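Local coordinates for protein yeast glycogen phosphorylase (Saccharomyces cerevisiae, PDB 1YGP) that belongs to the carbohydrate phosphorylase family of the GT-B clan and holds a covalently bound pyridoxal-5'-phosphate in a pocket, at residues Q605-H610 with T724-F729; K728-M731 with L735-G738; Q615-F620 with E712-A717; V691-A694 with S699-E702. One frame throughout, in Å; residues are numbered along the deposited sequence.

Contact 1: residues Q605-H610 with T724-F729; sequences QVKRIH and TSNMKF. With PLP (pyridoxal-5'-phosphate), chain E.
K607, where strand 601-606 gives way to loop, faces S725 of helix 724-730 with their CA atoms 8.5 Å apart, and no hydrogen bond joins the two segments directly. The gap is bridged by side chains and by the phosphate of pyridoxal-5'-phosphate. K607 bends at its third side-chain torsion (chi3 64°), which brings NZ to 3.8 Å from S725 OG and 4.0 Å from N726 OD1, the lysine and N726 side chains crossing at about a right angle. Both approaches are too long for hydrogen bonds, and the ammonium group is held instead by H713 ND1. On the helix side S725 grips a single phosphate oxygen twice. Its backbone N donates to PLP O2P at 3.1 Å in a fairly straight bond (162°), and its OG donates to the same O2P at 2.6 Å; a chi1 of 51° turns the hydroxyl into this position. The site lies beyond the carboxyl end of strand 601-606 in the six-stranded parallel sheet of the C-terminal Rossmann-like domain, the half of the GT-B fold that carries pyridoxal-5'-phosphate in this family. Positive charge on K607 and the amino end of the helix would both be expected to favour the anionic phosphate. One turn further along the helix, K728 reaches the ring with its chain extended beyond CG, and its NZ is bonded to PLP C4A, consistent with the family's Schiff base. Away from the phosphate, V606 CG2 meets the edge of the F729 ring in its plane, 4.0 Å from CZ.

Contact 2: residues K728-M731 with L735-G738; sequences KFVM and LIIG. With PLP (pyridoxal-5'-phosphate), chain E.
V730 and I736 make the close part of this contact, their side chains crossing at about a right angle where the end of helix 724-730 passes over strand 735-739. V730 CG2 lies 3.9 Å from I736 CD1 and 4.1 Å from I736 CG1, so one methyl branch of the valine rests against the tip of the isoleucine. That tip is carried to the helix by two successive bends: with CG1 beside the backbone N (chi1 -53°) and chi2 at -60°, CD1 folds up from the strand. It then also meets F729 CB at 4.2 Å. The contact is wholly apolar and contains no hydrogen bond, and it buries only 99 Å². Packing is looser beyond these atoms. The CB of F729 is directed at the strand, but the end of its side chain leads away, and the residue also touches I705, S708 and S711. L735 has its backbone nearest the helix, its CA being 6.6 Å from V730 CA, yet its side chain leaves in the other direction, towards W845 and K848. This looser side does not open to solvent, because the residues of both segments are buried. K728 departs from the same helical turn towards pyridoxal-5'-phosphate and makes a cation-pi contact with W521. The contact closes the tight return of a beta-alpha-beta unit formed by strand 710-713, helix 724-730 and strand 735-739. Strand 735-739 pairs with 710-713 on one flank and 757-759 on the other, while helix 842-856 packs against V730 and helix 820-840 against I737.

Contact 3: residues Q615-F620 with E712-A717; sequences QQLNVF and EHISTA
N618 ND2 donates a hydrogen bond to Q605 OE1 while its amide is stacked against the carboxylate of E712, the two planes only 12° apart. The amide leaves the helix with CG anti to the backbone N (chi1 -178°), and this sends it towards strand 710-713. In the stack ND2 approaches E712 CG at 4.0 Å, and OD1 lies 4.1 Å from E712 OE2, so the two groups overlap without bonding. A bend at chi2 (-105°) turns the carboxylate nearly parallel to the amide, although the two side chains cross at a slant, and E712 OE1 is hydrogen-bonded to Y827 OH of helix 820-840. Just past the strand, I714 supplies the apolar half. Its extended CG1-CD1 arm puts CD1 against N618 CB at 3.8 Å and L617 CD1 at 4.2 Å. Helix 615-634, which covers the parallel sheet of this Rossmann-like domain, is thus seated on 710-713 next to its neighbour strand 601-606. Because N618 ND2 and E712 OE1 each bond to a residue outside the pair, the contact probably owes its cohesion to dispersion and shape, the outside bonds probably helping to set how the two planes are turned.

Contact 4: residues V691-A694 with S699-E702; sequences VFVA and SKAE
The carbonyl of A694 is the flat group that matters here: K700 NZ comes to its oxygen in the carbonyl plane, on a lone pair, with a C=O...N angle of 143°. The bond to A694 O is 3.1 Å long, and the same ammonium group also donates to D695 O, so two successive carbonyls hold the lysine end. K700 CE lies beside the A694 oxygen too, at 3.3 Å. The lysine reaches this place by a bent course: chi2 stands at -131° and chi4 turns the tip back at 61°. On the way its CD passes V693 CG1 at 3.6 Å, the two side chains meeting at a slant, and E585 touches both residues. Polar at its end and apolar along its shaft, K700 thereby ties the helix to the backbone just after V693, on the way from strand to helix. The next residue, A701, lines the pyridoxal-5'-phosphate pocket. Strand 688-693 is an outermost strand of the parallel sheet, paired with 649-654, and F692 on it faces strand 197-201. Helix 698-704 leads on towards strand 710-713, and E702 joins it to helix 518-524 through a salt bridge with R520.

Overall arrangement
All four contacts pack around one six-stranded parallel sheet. Contacts 1, 2 and 3 are buried, whereas contact 4, at an outermost strand, is partly exposed. Contacts 1 and 2 share helix 724-730, which turns polar atoms to the phosphate in the first and apolar ones to strand 735-739 in the second. Contact 3 sets helix 615-634 on strand 710-713, the neighbour of contact 1's strand 601-606; R608 O with Q615 NE2 ties it to contact 1, and H713 N with I737 O to contact 2. Contact 4 touches none of the others. Chemistry follows place: anion binding at the strand ends, aliphatic packing between helix and strand, stacked polar planes under a covering helix, and a lysine-carbonyl bond at the margin.

Contact 1: residues Q605-H610 with T724-F729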
loop_
_atom_site.group_PDB
_atom_site.type_symbol
_atom_site.label_atom_id
_atom_site.label_comp_id
_atom_site.label_asym_id
_atom_site.label_seq_id
_atom_site.Cartn_x
_atom_site.Cartn_y
_atom_site.Cartn_z
ATOM N N GLN A 605 33.617 -0.578 -15.536
ATOM C CA GLN A 605 33.766 -1.285 -14.254
ATOM C C GLN A 605 32.530 -0.923 -13.427
ATOM O O GLN A 605 32.458 0.101 -12.742
ATOM C CB GLN A 605 35.036 -0.847 -13.488
ATOM C CG GLN A 605 35.365 -1.689 -12.266
ATOM C CD GLN A 605 36.626 -1.259 -11.528
ATOM O OE1 GLN A 605 37.134 -0.148 -11.674
ATOM N NE2 GLN A 605 37.189 -2.078 -10.654
ATOM N N VAL A 606 31.488 -1.737 -13.562
ATOM C CA VAL A 606 30.257 -1.542 -12.827
ATOM C C VAL A 606 30.100 -2.645 -11.773
ATOM O O VAL A 606 29.876 -3.829 -12.081
ATOM C CB VAL A 606 29.005 -1.530 -13.778
ATOM C CG1 VAL A 606 29.069 -0.276 -14.630
ATOM C CG2 VAL A 606 28.960 -2.706 -14.745
ATOM N N LYS A 607 30.302 -2.277 -10.504
ATOM C CA LYS A 607 30.091 -3.161 -9.368
ATOM C C LYS A 607 30.228 -2.374 -8.086
ATOM O O LYS A 607 30.453 -1.164 -8.114
ATOM C CB LYS A 607 31.091 -4.306 -9.324
ATOM C CG LYS A 607 32.573 -3.988 -9.323
ATOM C CD LYS A 607 33.306 -5.250 -9.770
ATOM C CE LYS A 607 32.937 -5.614 -11.200
ATOM N NZ LYS A 607 33.323 -6.980 -11.480
ATOM N N ARG A 608 30.073 -3.056 -6.954
ATOM C CA ARG A 608 30.132 -2.460 -5.638
ATOM C C ARG A 608 31.438 -1.736 -5.455
ATOM O O ARG A 608 32.505 -2.261 -5.773
ATOM C CB ARG A 608 29.978 -3.567 -4.608
ATOM C CG ARG A 608 30.041 -3.186 -3.131
ATOM C CD ARG A 608 29.160 -4.190 -2.419
ATOM N NE ARG A 608 29.897 -4.971 -1.457
ATOM C CZ ARG A 608 30.698 -5.974 -1.806
ATOM N NH1 ARG A 608 30.886 -6.332 -3.080
ATOM N NH2 ARG A 608 31.291 -6.675 -0.836
ATOM N N ILE A 609 31.288 -0.511 -4.991
ATOM C CA ILE A 609 32.406 0.368 -4.761
ATOM C C ILE A 609 33.027 -0.187 -3.496
ATOM O O ILE A 609 32.382 -0.179 -2.442
ATOM C CB ILE A 609 31.910 1.817 -4.528
ATOM C CG1 ILE A 609 31.058 2.340 -5.696
ATOM C CG2 ILE A 609 33.136 2.668 -4.258
ATOM C CD1 ILE A 609 31.665 2.381 -7.125
ATOM N N HIS A 610 34.248 -0.686 -3.530
ATOM C CA HIS A 610 34.864 -1.176 -2.312
ATOM C C HIS A 610 36.341 -1.100 -2.576
ATOM O O HIS A 610 36.737 -1.515 -3.661
ATOM C CB HIS A 610 34.516 -2.637 -2.038
ATOM C CG HIS A 610 34.960 -3.109 -0.666
ATOM N ND1 HIS A 610 36.115 -2.953 -0.005
ATOM C CD2 HIS A 610 34.115 -3.811 0.154
ATOM C CE1 HIS A 610 35.993 -3.533 1.166
ATOM N NE2 HIS A 610 34.791 -4.038 1.249
ATOM N N THR A 724 29.564 -13.295 -10.964
ATOM C CA THR A 724 28.719 -13.483 -12.114
ATOM C C THR A 724 28.668 -12.356 -13.116
ATOM O O THR A 724 28.410 -12.725 -14.267
ATOM C CB THR A 724 27.288 -13.860 -11.648
ATOM O OG1 THR A 724 26.896 -13.118 -10.493
ATOM C CG2 THR A 724 27.272 -15.333 -11.319
ATOM N N SER A 725 28.967 -11.061 -12.881
ATOM C CA SER A 725 28.790 -10.117 -13.986
ATOM C C SER A 725 29.817 -10.329 -15.086
ATOM O O SER A 725 29.541 -10.065 -16.260
ATOM C CB SER A 725 28.875 -8.678 -13.528
ATOM O OG SER A 725 30.032 -8.424 -12.759
ATOM N N ASN A 726 30.965 -10.913 -14.698
ATOM C CA ASN A 726 32.055 -11.311 -15.589
ATOM C C ASN A 726 31.470 -12.170 -16.687
ATOM O O ASN A 726 31.652 -11.894 -17.864
ATOM C CB ASN A 726 33.104 -12.166 -14.884
ATOM C CG ASN A 726 33.792 -11.571 -13.667
ATOM O OD1 ASN A 726 33.273 -10.682 -12.987
ATOM N ND2 ASN A 726 35.033 -11.897 -13.357
ATOM N N MET A 727 30.662 -13.157 -16.288
ATOM C CA MET A 727 30.059 -14.125 -17.194
ATOM C C MET A 727 29.058 -13.431 -18.104
ATOM O O MET A 727 29.009 -13.733 -19.305
ATOM C CB MET A 727 29.380 -15.219 -16.380
ATOM C CG MET A 727 30.374 -15.928 -15.454
ATOM S SD MET A 727 29.552 -17.084 -14.328
ATOM C CE MET A 727 30.528 -17.100 -12.862
ATOM N N LYS A 728 28.332 -12.438 -17.552
ATOM C CA LYS A 728 27.372 -11.621 -18.300
ATOM C C LYS A 728 28.067 -10.821 -19.377
ATOM O O LYS A 728 27.487 -10.625 -20.441
ATOM C CB LYS A 728 26.623 -10.623 -17.400
ATOM C CG LYS A 728 25.719 -11.263 -16.364
ATOM C CD LYS A 728 25.267 -10.223 -15.379
ATOM C CE LYS A 728 24.714 -10.924 -14.162
ATOM N NZ LYS A 728 24.282 -9.855 -13.275
ATOM N N PHE A 729 29.293 -10.352 -19.124
ATOM C CA PHE A 729 30.060 -9.639 -20.124
ATOM C C PHE A 729 30.540 -10.616 -21.176
ATOM O O PHE A 729 30.407 -10.345 -22.380
ATOM C CB PHE A 729 31.256 -8.968 -19.519
ATOM C CG PHE A 729 30.896 -7.693 -18.787
ATOM C CD1 PHE A 729 30.537 -6.551 -19.508
ATOM C CD2 PHE A 729 30.904 -7.653 -17.399
ATOM C CE1 PHE A 729 30.185 -5.381 -18.847
ATOM C CE2 PHE A 729 30.546 -6.475 -16.742
ATOM C CZ PHE A 729 30.187 -5.344 -17.460
HETATM N N1 PLP E . 24.220 -6.340 -9.530
HETATM C C2 PLP E . 23.584 -6.349 -10.736
HETATM C C2A PLP E . 22.626 -5.228 -11.050
HETATM C C3 PLP E . 23.801 -7.383 -11.635
HETATM O O3 PLP E . 23.108 -7.429 -12.818
HETATM C C4 PLP E . 24.683 -8.405 -11.318
HETATM C C4A PLP E . 25.177 -9.257 -12.309
HETATM C C5 PLP E . 25.310 -8.384 -10.080
HETATM C C6 PLP E . 25.073 -7.352 -9.202
HETATM C C5A PLP E . 26.375 -9.447 -9.711
HETATM O O4P PLP E . 27.660 -9.001 -10.171
HETATM P P PLP E . 28.979 -9.073 -9.301
HETATM O O1P PLP E . 28.799 -10.196 -8.355
HETATM O O2P PLP E . 30.062 -9.534 -10.399
HETATM O O3P PLP E . 29.343 -7.693 -8.888
#

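Contact 2: residues K728-M731 with L735-G738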
loop_
_atom_site.group_PDB
_atom_site.type_symbol
_atom_site.label_atom_id
_atom_site.label_comp_id
_atom_site.label_asym_id
_atom_site.label_seq_id
_atom_site.Cartn_x
_atom_site.Cartn_y
_atom_site.Cartn_z
ATOM N N LYS A 728 28.332 -12.438 -17.552
ATOM C CA LYS A 728 27.372 -11.621 -18.300
ATOM C C LYS A 728 28.067 -10.821 -19.377
ATOM O O LYS A 728 27.487 -10.625 -20.441
ATOM C CB LYS A 728 26.623 -10.623 -17.400
ATOM C CG LYS A 728 25.719 -11.263 -16.364
ATOM C CD LYS A 728 25.267 -10.223 -15.379
ATOM C CE LYS A 728 24.714 -10.924 -14.162
ATOM N NZ LYS A 728 24.282 -9.855 -13.275
ATOM N N PHE A 729 29.293 -10.352 -19.124
ATOM C CA PHE A 729 30.060 -9.639 -20.124
ATOM C C PHE A 729 30.540 -10.616 -21.176
ATOM O O PHE A 729 30.407 -10.345 -22.380
ATOM C CB PHE A 729 31.256 -8.968 -19.519
ATOM C CG PHE A 729 30.896 -7.693 -18.787
ATOM C CD1 PHE A 729 30.537 -6.551 -19.508
ATOM C CD2 PHE A 729 30.904 -7.653 -17.399
ATOM C CE1 PHE A 729 30.185 -5.381 -18.847
ATOM C CE2 PHE A 729 30.546 -6.475 -16.742
ATOM C CZ PHE A 729 30.187 -5.344 -17.460
ATOM N N VAL A 730 31.030 -11.790 -20.774
ATOM C CA VAL A 730 31.523 -12.749 -21.744
ATOM C C VAL A 730 30.403 -13.175 -22.681
ATOM O O VAL A 730 30.589 -13.036 -23.898
ATOM C CB VAL A 730 32.137 -13.942 -20.994
ATOM C CG1 VAL A 730 32.454 -15.091 -21.930
ATOM C CG2 VAL A 730 33.445 -13.474 -20.369
ATOM N N MET A 731 29.210 -13.552 -22.181
ATOM C CA MET A 731 28.048 -13.952 -23.006
ATOM C C MET A 731 27.596 -12.935 -24.068
ATOM O O MET A 731 26.780 -13.197 -24.952
ATOM C CB MET A 731 26.873 -14.249 -22.063
ATOM C CG MET A 731 25.599 -14.883 -22.641
ATOM S SD MET A 731 24.591 -15.606 -21.317
ATOM C CE MET A 731 25.614 -16.993 -20.895
ATOM N N LEU A 735 35.308 -8.126 -23.764
ATOM C CA LEU A 735 36.549 -8.747 -23.331
ATOM C C LEU A 735 36.869 -8.343 -21.893
ATOM O O LEU A 735 36.391 -7.313 -21.425
ATOM C CB LEU A 735 37.646 -8.350 -24.317
ATOM C CG LEU A 735 37.511 -8.743 -25.818
ATOM C CD1 LEU A 735 38.900 -8.699 -26.426
ATOM C CD2 LEU A 735 37.019 -10.172 -26.038
ATOM N N ILE A 736 37.624 -9.127 -21.130
ATOM C CA ILE A 736 37.900 -8.919 -19.711
ATOM C C ILE A 736 39.348 -8.441 -19.602
ATOM O O ILE A 736 40.212 -8.999 -20.302
ATOM C CB ILE A 736 37.824 -10.253 -18.881
ATOM C CG1 ILE A 736 36.504 -10.991 -19.104
ATOM C CG2 ILE A 736 38.065 -9.953 -17.416
ATOM C CD1 ILE A 736 35.171 -10.317 -18.763
ATOM N N ILE A 737 39.607 -7.411 -18.783
ATOM C CA ILE A 737 40.963 -7.124 -18.340
ATOM C C ILE A 737 40.817 -7.487 -16.862
ATOM O O ILE A 737 39.966 -6.927 -16.156
ATOM C CB ILE A 737 41.411 -5.610 -18.521
ATOM C CG1 ILE A 737 42.804 -5.470 -17.887
ATOM C CG2 ILE A 737 40.433 -4.609 -17.920
ATOM C CD1 ILE A 737 43.550 -4.170 -18.249
ATOM N N GLY A 738 41.553 -8.450 -16.328
ATOM C CA GLY A 738 41.324 -8.839 -14.958
ATOM C C GLY A 738 42.515 -9.475 -14.295
ATOM O O GLY A 738 43.547 -9.764 -14.916
HETATM N N1 PLP E . 24.220 -6.340 -9.530
HETATM C C2 PLP E . 23.584 -6.349 -10.736
HETATM C C2A PLP E . 22.626 -5.228 -11.050
HETATM C C3 PLP E . 23.801 -7.383 -11.635
HETATM O O3 PLP E . 23.108 -7.429 -12.818
HETATM C C4 PLP E . 24.683 -8.405 -11.318
HETATM C C4A PLP E . 25.177 -9.257 -12.309
HETATM C C5 PLP E . 25.310 -8.384 -10.080
HETATM C C6 PLP E . 25.073 -7.352 -9.202
HETATM C C5A PLP E . 26.375 -9.447 -9.711
HETATM O O4P PLP E . 27.660 -9.001 -10.171
HETATM P P PLP E . 28.979 -9.073 -9.301
HETATM O O1P PLP E . 28.799 -10.196 -8.355
HETATM O O2P PLP E . 30.062 -9.534 -10.399
HETATM O O3P PLP E . 29.343 -7.693 -8.888
#

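Contact 3: residues Q615-F620 with E712-A717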
loop_
_atom_site.group_PDB
_atom_site.type_symbol
_atom_site.label_atom_id
_atom_site.label_comp_id
_atom_site.label_asym_id
_atom_site.label_seq_id
_atom_site.Cartn_x
_atom_site.Cartn_y
_atom_site.Cartn_z
ATOM N N GLN A 615 38.472 -0.021 -7.638
ATOM C CA GLN A 615 38.023 1.040 -8.541
ATOM C C GLN A 615 39.096 2.143 -8.538
ATOM O O GLN A 615 39.326 2.798 -9.563
ATOM C CB GLN A 615 36.726 1.709 -8.098
ATOM C CG GLN A 615 35.477 0.917 -8.330
ATOM C CD GLN A 615 35.190 -0.167 -7.311
ATOM O OE1 GLN A 615 35.717 -0.242 -6.201
ATOM N NE2 GLN A 615 34.272 -1.037 -7.658
ATOM N N GLN A 616 39.816 2.336 -7.414
ATOM C CA GLN A 616 40.843 3.359 -7.340
ATOM C C GLN A 616 42.032 3.054 -8.231
ATOM O O GLN A 616 42.618 4.000 -8.763
ATOM C CB GLN A 616 41.342 3.572 -5.897
ATOM C CG GLN A 616 42.168 2.519 -5.185
ATOM C CD GLN A 616 41.395 1.329 -4.674
ATOM O OE1 GLN A 616 40.278 1.062 -5.096
ATOM N NE2 GLN A 616 41.945 0.564 -3.754
ATOM N N LEU A 617 42.350 1.766 -8.474
ATOM C CA LEU A 617 43.451 1.386 -9.352
ATOM C C LEU A 617 43.025 1.857 -10.740
ATOM O O LEU A 617 43.789 2.498 -11.459
ATOM C CB LEU A 617 43.649 -0.141 -9.386
ATOM C CG LEU A 617 44.903 -0.960 -9.811
ATOM C CD1 LEU A 617 44.359 -2.190 -10.479
ATOM C CD2 LEU A 617 45.831 -0.280 -10.816
ATOM N N ASN A 618 41.775 1.609 -11.108
ATOM C CA ASN A 618 41.252 1.983 -12.410
ATOM C C ASN A 618 41.251 3.489 -12.598
ATOM O O ASN A 618 41.673 3.974 -13.657
ATOM C CB ASN A 618 39.853 1.435 -12.530
ATOM C CG ASN A 618 39.157 1.693 -13.850
ATOM O OD1 ASN A 618 39.703 2.254 -14.792
ATOM N ND2 ASN A 618 37.903 1.305 -13.981
ATOM N N VAL A 619 40.860 4.252 -11.563
ATOM C CA VAL A 619 40.871 5.711 -11.639
ATOM C C VAL A 619 42.323 6.209 -11.736
ATOM O O VAL A 619 42.622 7.072 -12.580
ATOM C CB VAL A 619 40.205 6.387 -10.395
ATOM C CG1 VAL A 619 39.900 7.824 -10.756
ATOM C CG2 VAL A 619 38.855 5.827 -10.056
ATOM N N PHE A 620 43.269 5.670 -10.947
ATOM C CA PHE A 620 44.664 6.094 -11.021
ATOM C C PHE A 620 45.222 5.860 -12.416
ATOM O O PHE A 620 46.006 6.663 -12.937
ATOM C CB PHE A 620 45.511 5.347 -9.991
ATOM C CG PHE A 620 45.135 5.674 -8.555
ATOM C CD1 PHE A 620 44.448 6.839 -8.220
ATOM C CD2 PHE A 620 45.441 4.758 -7.550
ATOM C CE1 PHE A 620 44.064 7.074 -6.894
ATOM C CE2 PHE A 620 45.056 4.996 -6.228
ATOM C CZ PHE A 620 44.365 6.150 -5.898
ATOM N N GLU A 712 36.244 -4.282 -16.628
ATOM C CA GLU A 712 37.345 -4.428 -15.698
ATOM C C GLU A 712 37.034 -5.431 -14.602
ATOM O O GLU A 712 35.966 -5.377 -13.975
ATOM C CB GLU A 712 37.633 -3.076 -15.099
ATOM C CG GLU A 712 37.978 -2.065 -16.171
ATOM C CD GLU A 712 39.445 -1.706 -16.255
ATOM O OE1 GLU A 712 40.212 -2.051 -15.354
ATOM O OE2 GLU A 712 39.821 -1.050 -17.225
ATOM N N HIS A 713 37.891 -6.398 -14.311
ATOM C CA HIS A 713 37.623 -7.340 -13.240
ATOM C C HIS A 713 38.945 -7.482 -12.495
ATOM O O HIS A 713 39.571 -8.533 -12.457
ATOM C CB HIS A 713 37.125 -8.642 -13.861
ATOM C CG HIS A 713 35.706 -8.480 -14.410
ATOM N ND1 HIS A 713 34.542 -8.255 -13.786
ATOM C CD2 HIS A 713 35.431 -8.492 -15.754
ATOM C CE1 HIS A 713 33.604 -8.120 -14.694
ATOM N NE2 HIS A 713 34.154 -8.267 -15.878
ATOM N N ILE A 714 39.263 -6.379 -11.801
ATOM C CA ILE A 714 40.569 -6.093 -11.241
ATOM C C ILE A 714 40.820 -6.107 -9.745
ATOM O O ILE A 714 41.717 -5.393 -9.298
ATOM C CB ILE A 714 41.014 -4.722 -11.822
ATOM C CG1 ILE A 714 40.066 -3.613 -11.391
ATOM C CG2 ILE A 714 41.069 -4.835 -13.350
ATOM C CD1 ILE A 714 40.410 -2.236 -11.979
ATOM N N SER A 715 40.084 -6.893 -8.954
ATOM C CA SER A 715 40.301 -7.022 -7.512
ATOM C C SER A 715 41.667 -7.539 -7.138
ATOM O O SER A 715 42.308 -8.217 -7.962
ATOM C CB SER A 715 39.295 -7.972 -6.917
ATOM O OG SER A 715 38.045 -7.327 -6.765
ATOM N N THR A 716 42.138 -7.296 -5.912
ATOM C CA THR A 716 43.443 -7.813 -5.536
ATOM C C THR A 716 43.401 -9.343 -5.643
ATOM O O THR A 716 42.353 -9.940 -5.324
ATOM C CB THR A 716 43.778 -7.387 -4.123
ATOM O OG1 THR A 716 43.464 -6.008 -3.954
ATOM C CG2 THR A 716 45.257 -7.598 -3.875
ATOM N N ALA A 717 44.458 -10.016 -6.140
ATOM C CA ALA A 717 44.367 -11.455 -6.302
ATOM C C ALA A 717 44.171 -12.218 -4.995
ATOM O O ALA A 717 44.783 -11.988 -3.942
ATOM C CB ALA A 717 45.597 -11.981 -6.962
#

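Contact 4: residues V691-A694 with S699-E702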
loop_
_atom_site.group_PDB
_atom_site.type_symbol
_atom_site.label_atom_id
_atom_site.label_comp_id
_atom_site.label_asym_id
_atom_site.label_seq_id
_atom_site.Cartn_x
_atom_site.Cartn_y
_atom_site.Cartn_z
ATOM N N VAL A 691 32.455 8.548 -17.307
ATOM C CA VAL A 691 31.027 8.697 -17.064
ATOM C C VAL A 691 30.726 7.855 -15.825
ATOM O O VAL A 691 31.347 6.797 -15.653
ATOM C CB VAL A 691 30.281 8.183 -18.320
ATOM C CG1 VAL A 691 28.805 8.070 -18.019
ATOM C CG2 VAL A 691 30.471 9.132 -19.502
ATOM N N PHE A 692 29.842 8.269 -14.925
ATOM C CA PHE A 692 29.467 7.437 -13.789
ATOM C C PHE A 692 27.964 7.198 -13.880
ATOM O O PHE A 692 27.232 8.183 -13.920
ATOM C CB PHE A 692 29.780 8.139 -12.476
ATOM C CG PHE A 692 29.456 7.302 -11.240
ATOM C CD1 PHE A 692 28.194 7.355 -10.656
ATOM C CD2 PHE A 692 30.437 6.486 -10.676
ATOM C CE1 PHE A 692 27.927 6.596 -9.522
ATOM C CE2 PHE A 692 30.170 5.728 -9.542
ATOM C CZ PHE A 692 28.909 5.784 -8.965
ATOM N N VAL A 693 27.403 5.988 -13.911
ATOM C CA VAL A 693 25.962 5.807 -13.942
ATOM C C VAL A 693 25.366 5.633 -12.546
ATOM O O VAL A 693 25.692 4.709 -11.778
ATOM C CB VAL A 693 25.691 4.621 -14.829
ATOM C CG1 VAL A 693 24.226 4.201 -14.780
ATOM C CG2 VAL A 693 26.096 5.034 -16.249
ATOM N N ALA A 694 24.461 6.536 -12.158
ATOM C CA ALA A 694 23.825 6.419 -10.858
ATOM C C ALA A 694 22.764 5.337 -10.816
ATOM O O ALA A 694 22.133 4.988 -11.816
ATOM C CB ALA A 694 23.159 7.708 -10.470
ATOM N N SER A 699 18.318 -3.284 -14.621
ATOM C CA SER A 699 17.881 -2.767 -15.897
ATOM C C SER A 699 18.982 -1.950 -16.540
ATOM O O SER A 699 19.284 -2.098 -17.730
ATOM C CB SER A 699 16.642 -1.965 -15.619
ATOM O OG SER A 699 15.762 -2.838 -14.911
ATOM N N LYS A 700 19.670 -1.164 -15.708
ATOM C CA LYS A 700 20.798 -0.401 -16.183
ATOM C C LYS A 700 21.867 -1.382 -16.659
ATOM O O LYS A 700 22.414 -1.227 -17.748
ATOM C CB LYS A 700 21.287 0.465 -15.053
ATOM C CG LYS A 700 20.235 1.509 -14.681
ATOM C CD LYS A 700 20.898 2.868 -14.618
ATOM C CE LYS A 700 19.943 3.915 -14.110
ATOM N NZ LYS A 700 19.471 3.615 -12.770
ATOM N N ALA A 701 22.103 -2.475 -15.931
ATOM C CA ALA A 701 23.075 -3.488 -16.317
ATOM C C ALA A 701 22.630 -4.206 -17.586
ATOM O O ALA A 701 23.487 -4.657 -18.352
ATOM C CB ALA A 701 23.245 -4.526 -15.206
ATOM N N GLU A 702 21.332 -4.307 -17.886
ATOM C CA GLU A 702 20.918 -4.919 -19.132
ATOM C C GLU A 702 21.201 -3.971 -20.290
ATOM O O GLU A 702 21.276 -4.451 -21.416
ATOM C CB GLU A 702 19.438 -5.249 -19.118
ATOM C CG GLU A 702 19.040 -6.525 -18.378
ATOM C CD GLU A 702 17.527 -6.683 -18.189
ATOM O OE1 GLU A 702 16.761 -6.501 -19.135
ATOM O OE2 GLU A 702 17.096 -6.970 -17.078
#